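Putative PLP-dependent aminotransferase (Bacillus cereus ATCC 10987, PDB 3JU7) probably acts as a pyridoxal phosphate-dependent aminotransferase of the DegT/DnrJ/EryC1/StrS family, and forms a two-fold symmetric pair in the crystal. Local coordinates at the interface of chains A and B. Numbering follows the deposited sequence. Chains: chain A/B, Putative PLP-dependent aminotransferase.

Contact 1: the interface of chains A and B. Residues chain A 10-13, 18, 189, 195-196, 242; chain B 26, 31, 238.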
# COMPACT_ATOMS: atom_id res chain seq x y z
N ALA A 10 -13.85 16.64 0.41
CA ALA A 10 -14.23 15.36 -0.09
C ALA A 10 -15.62 14.99 0.41
O ALA A 10 -16.00 15.33 1.55
CB ALA A 10 -13.22 14.33 0.33
N SER A 11 -16.38 14.33 -0.45
CA SER A 11 -17.60 13.65 -0.07
C SER A 11 -17.69 12.28 -0.75
O SER A 11 -18.10 12.19 -1.89
CB SER A 11 -18.83 14.48 -0.43
OG SER A 11 -18.83 15.71 0.28
N THR A 12 -17.32 11.22 -0.05
CA THR A 12 -17.46 9.88 -0.58
C THR A 12 -18.92 9.48 -0.41
O THR A 12 -19.65 10.08 0.37
CB THR A 12 -16.54 8.87 0.16
OG1 THR A 12 -16.99 8.77 1.51
CG2 THR A 12 -15.05 9.31 0.15
N VAL A 13 -19.39 8.46 -1.12
CA VAL A 13 -20.76 8.02 -0.88
C VAL A 13 -20.99 7.61 0.60
O VAL A 13 -20.14 6.98 1.22
CB VAL A 13 -21.18 6.93 -1.84
CG1 VAL A 13 -21.05 7.46 -3.24
CG2 VAL A 13 -20.35 5.69 -1.65
N TYR A 18 -23.42 1.58 0.56
CA TYR A 18 -22.72 0.30 0.47
C TYR A 18 -22.95 -0.64 1.68
O TYR A 18 -22.16 -1.54 1.90
CB TYR A 18 -21.21 0.51 0.24
CG TYR A 18 -20.55 1.40 1.25
CD1 TYR A 18 -20.53 2.77 1.08
CD2 TYR A 18 -20.00 0.87 2.40
CE1 TYR A 18 -19.96 3.59 2.02
CE2 TYR A 18 -19.43 1.67 3.35
CZ TYR A 18 -19.40 3.02 3.16
OH TYR A 18 -18.84 3.80 4.13
N ALA A 189 -9.73 9.76 -1.71
CA ALA A 189 -10.96 10.52 -1.40
C ALA A 189 -10.98 11.92 -1.99
O ALA A 189 -12.03 12.46 -2.22
CB ALA A 189 -11.21 10.57 0.10
N ILE A 195 -12.95 7.10 -2.95
CA ILE A 195 -13.49 6.15 -1.99
C ILE A 195 -12.80 6.14 -0.63
O ILE A 195 -13.29 5.48 0.29
CB ILE A 195 -13.48 4.73 -2.56
CG1 ILE A 195 -12.07 4.14 -2.54
CG2 ILE A 195 -14.08 4.74 -3.99
CD1 ILE A 195 -11.96 2.74 -3.17
N GLY A 196 -11.69 6.88 -0.49
CA GLY A 196 -10.83 6.79 0.69
C GLY A 196 -9.41 6.60 0.21
O GLY A 196 -8.78 7.55 -0.21
N ILE A 242 -17.14 0.25 -1.27
CA ILE A 242 -17.36 1.67 -1.49
C ILE A 242 -17.18 1.97 -2.99
O ILE A 242 -17.97 2.70 -3.57
CB ILE A 242 -16.45 2.57 -0.61
CG1 ILE A 242 -16.71 2.25 0.87
CG2 ILE A 242 -16.76 4.04 -0.87
CD1 ILE A 242 -16.19 3.23 1.85
N ASP B 26 -18.62 10.06 7.80
CA ASP B 26 -19.50 10.68 6.83
C ASP B 26 -19.79 12.12 7.22
O ASP B 26 -19.82 13.02 6.36
CB ASP B 26 -20.84 9.90 6.73
CG ASP B 26 -20.74 8.61 5.87
OD1 ASP B 26 -19.80 8.45 5.04
OD2 ASP B 26 -21.64 7.75 6.02
N TYR B 31 -11.58 11.24 5.26
CA TYR B 31 -11.64 9.83 4.90
C TYR B 31 -10.32 9.11 4.90
O TYR B 31 -10.29 7.88 4.86
CB TYR B 31 -12.23 9.71 3.51
CG TYR B 31 -13.56 10.33 3.41
CD1 TYR B 31 -14.72 9.61 3.73
CD2 TYR B 31 -13.70 11.64 3.01
CE1 TYR B 31 -15.97 10.20 3.67
CE2 TYR B 31 -14.97 12.24 2.91
CZ TYR B 31 -16.08 11.53 3.25
OH TYR B 31 -17.30 12.13 3.14
N TYR B 238 -11.69 4.35 7.22
CA TYR B 238 -12.58 3.19 7.23
C TYR B 238 -11.88 1.97 7.85
O TYR B 238 -12.48 1.21 8.60
CB TYR B 238 -13.03 2.90 5.81
CG TYR B 238 -13.88 3.99 5.15
CD1 TYR B 238 -15.16 4.29 5.62
CD2 TYR B 238 -13.43 4.70 4.04
CE1 TYR B 238 -15.97 5.24 5.01
CE2 TYR B 238 -14.25 5.67 3.43
CZ TYR B 238 -15.50 5.94 3.93
OH TYR B 238 -16.31 6.89 3.32
O HOH W 1 -19.31 10.26 3.31
O HOH W 2 -18.99 6.31 3.42

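Contact 2: the interface of chains A and B. Residues chain A 225-229; chain B 325-329.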
# COMPACT_ATOMS: atom_id res chain seq x y z
N GLU A 225 3.86 -19.58 -3.78
CA GLU A 225 5.30 -19.47 -3.79
C GLU A 225 5.70 -18.20 -4.56
O GLU A 225 5.10 -17.88 -5.59
CB GLU A 225 5.92 -20.68 -4.47
CG GLU A 225 7.43 -20.46 -4.80
CD GLU A 225 8.18 -21.73 -5.16
OE1 GLU A 225 7.53 -22.82 -5.16
OE2 GLU A 225 9.41 -21.61 -5.42
N CYS A 226 6.74 -17.54 -4.10
CA CYS A 226 7.19 -16.30 -4.71
C CYS A 226 8.12 -16.55 -5.90
O CYS A 226 9.28 -16.97 -5.75
CB CYS A 226 7.96 -15.45 -3.71
SG CYS A 226 8.54 -13.90 -4.45
N THR A 227 7.63 -16.22 -7.09
CA THR A 227 8.41 -16.46 -8.32
C THR A 227 8.79 -15.20 -9.09
O THR A 227 9.42 -15.32 -10.13
CB THR A 227 7.62 -17.32 -9.28
OG1 THR A 227 6.53 -16.56 -9.79
CG2 THR A 227 7.13 -18.57 -8.58
N MSE A 228 8.39 -14.04 -8.58
CA MSE A 228 8.73 -12.75 -9.18
C MSE A 228 8.69 -11.63 -8.12
O MSE A 228 8.11 -11.76 -7.05
CB MSE A 228 7.71 -12.41 -10.27
CG MSE A 228 6.26 -12.34 -9.78
SE MSE A 228 4.96 -12.00 -11.22
CE MSE A 228 5.95 -10.78 -12.26
N MSE A 229 9.28 -10.50 -8.47
CA MSE A 229 9.25 -9.32 -7.63
C MSE A 229 7.81 -8.96 -7.30
O MSE A 229 6.91 -9.14 -8.11
CB MSE A 229 9.92 -8.15 -8.36
CG MSE A 229 10.15 -6.92 -7.53
SE MSE A 229 11.15 -7.42 -5.98
CE MSE A 229 11.36 -5.59 -5.27
N GLN B 325 14.57 -21.33 -0.57
CA GLN B 325 14.21 -22.41 -1.45
C GLN B 325 13.19 -21.95 -2.49
O GLN B 325 12.77 -22.74 -3.35
CB GLN B 325 13.62 -23.55 -0.61
CG GLN B 325 14.57 -24.03 0.47
CD GLN B 325 13.92 -25.01 1.42
OE1 GLN B 325 12.81 -24.77 1.88
NE2 GLN B 325 14.64 -26.11 1.76
N GLN B 326 12.73 -20.71 -2.40
CA GLN B 326 11.78 -20.20 -3.39
C GLN B 326 12.49 -19.58 -4.58
O GLN B 326 13.61 -19.10 -4.49
CB GLN B 326 10.82 -19.21 -2.75
CG GLN B 326 9.95 -19.89 -1.73
CD GLN B 326 8.90 -19.02 -1.12
OE1 GLN B 326 8.42 -18.06 -1.73
NE2 GLN B 326 8.50 -19.37 0.09
N VAL B 327 11.81 -19.63 -5.71
CA VAL B 327 12.37 -19.16 -6.96
C VAL B 327 13.05 -17.81 -6.84
O VAL B 327 14.21 -17.66 -7.20
CB VAL B 327 11.28 -19.14 -8.04
CG1 VAL B 327 11.69 -18.30 -9.23
CG2 VAL B 327 10.98 -20.54 -8.45
N LEU B 328 12.34 -16.83 -6.32
CA LEU B 328 12.87 -15.50 -6.35
C LEU B 328 14.14 -15.30 -5.49
O LEU B 328 15.01 -14.49 -5.85
CB LEU B 328 11.78 -14.49 -5.99
CG LEU B 328 12.26 -13.08 -6.32
CD1 LEU B 328 12.23 -12.84 -7.84
CD2 LEU B 328 11.45 -12.05 -5.58
N PHE B 329 14.26 -16.02 -4.38
CA PHE B 329 15.31 -15.70 -3.40
C PHE B 329 16.48 -16.69 -3.40
O PHE B 329 17.41 -16.54 -2.62
CB PHE B 329 14.74 -15.63 -1.98
CG PHE B 329 13.45 -14.88 -1.88
CD1 PHE B 329 13.45 -13.49 -1.91
CD2 PHE B 329 12.22 -15.56 -1.75
CE1 PHE B 329 12.24 -12.79 -1.81
CE2 PHE B 329 11.01 -14.86 -1.66
CZ PHE B 329 11.02 -13.48 -1.68
O HOH W 3 11.08 -23.57 -4.83

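Contact 1: the interface of chains A and B
A:Thr12 meets B:Tyr238 and B:Tyr31 through a side chain whose OG1 lies between its own backbone N and carbonyl carbon (chi1 65°), which turns the hydroxyl to one tyrosine and leaves methyl CG2 for the other. B:Tyr238 has CG anti to its carbonyl carbon (chi1 -64°) and reaches tip to tip toward the threonine. Its phenol OH accepts a hydrogen bond from A:Thr12 OG1 at 2.7 Å. B:Tyr31 instead slides past A:Thr12 in the opposite direction: CG2 sits 3.5 Å above the tyrosine ring plane, over its centre, while A:Ala10 O and a water lie at the ring edge, in plane. The A:Thr12 N to B:Tyr31 OH bond is weak, and packing appears to do much of the placing, with A:Ala189 CB 3.7 Å from B:Tyr31 CB. One face of the B:Tyr238 ring is capped by A:Ile242 CD1, 3.5 Å from the ring centroid and offset toward the rim, a CH-pi contact.

Two waters complete the polar network, and both meet B:Asp26 OD1. The first also contacts B:Tyr31 OH at 2.8 Å and A:Thr12 O. The second links B:Tyr238 OH, at 2.7 Å, to A:Tyr18 OH and A:Val13 O. The aspartate thus reaches chain A through water; such a carboxylate may polarise the phenols around it. A:Ile242 CG1, from helix 237-248, covers one face of the A:Tyr18 ring, whose OH also lies 3.3 Å from B:Tyr238 CE1. The patch sets partner tyrosines against the A:Thr12 segment and against A:Ala189, A:Ile195 and A:Gly196, which flank A:Lys191, the predicted cofactor lysine, and may help to shape the active-site region.

Contact 2: the interface of chains A and B
A:Cys226 and B:Leu328 form the tightly packed part of this contact, between a loop of chain A and the short 3-10 helix 327-329 of chain B. The thiol SG is anti to the backbone N (chi1 180°), which points it at the leucine, with CD2 at 3.6 Å. The ring of B:Phe329 comes in from the other chain as well, its CE2 3.7 Å from A:Cys226 CB. The second leucine methyl, CD1, lies against the backbone of A:Met228, a selenomethionine, at its CA, while B:Val327 CG1 rests near A:Thr227 CA at 3.9 Å.

Both backbone polar groups of the cysteine are bonded across the contact. A:Cys226 N donates to the amide oxygen B:Gln326 OE1 at 2.9 Å, nearly straight at the hydrogen (163°), but from above the carbonyl plane and not on a lone pair. A:Cys226 O accepts from B:Leu328 N at 3.1 Å.

The looser side is polar. The extended side chain of A:Glu225 runs antiparallel alongside B:Gln326, with carboxylate and amide planes 63° apart and their CG atoms separated by 4.0 Å. A:Glu225 OE2 takes the B:Val327 N-H at 3.1 Å on the anti lone pair, and is also within 2.6 Å of a water that lies near B:Gln325 O. A backbone N-H at the start of the 3-10 helix thereby meets a carboxylate, a pairing that may favour its charged form. In the fold, the chain A loop 225-229 runs between helices 206-215 and 237-248 and lies against the partner where 3-10 helices 323-325 and 327-329 follow each other.

Contact 1 and contact 2 lie about 37 Å apart, measured between the centres of their C-alpha atoms, and have no residue in common. They are sequence neighbours at one point: the chain A loop of contact 2 leads toward helix 237-248, which supplies A:Ile242 to contact 1, and B:Tyr238 lies in the first turn of the corresponding helix of the partner. Two-fold symmetry gives each contact a twin with the chains exchanged, so the subunits touch at widely separated points, a spacing that may limit rocking of one against the other. This is consistent with a dimer like those of related aminotransferases, although the crystal assembly alone does not prove it.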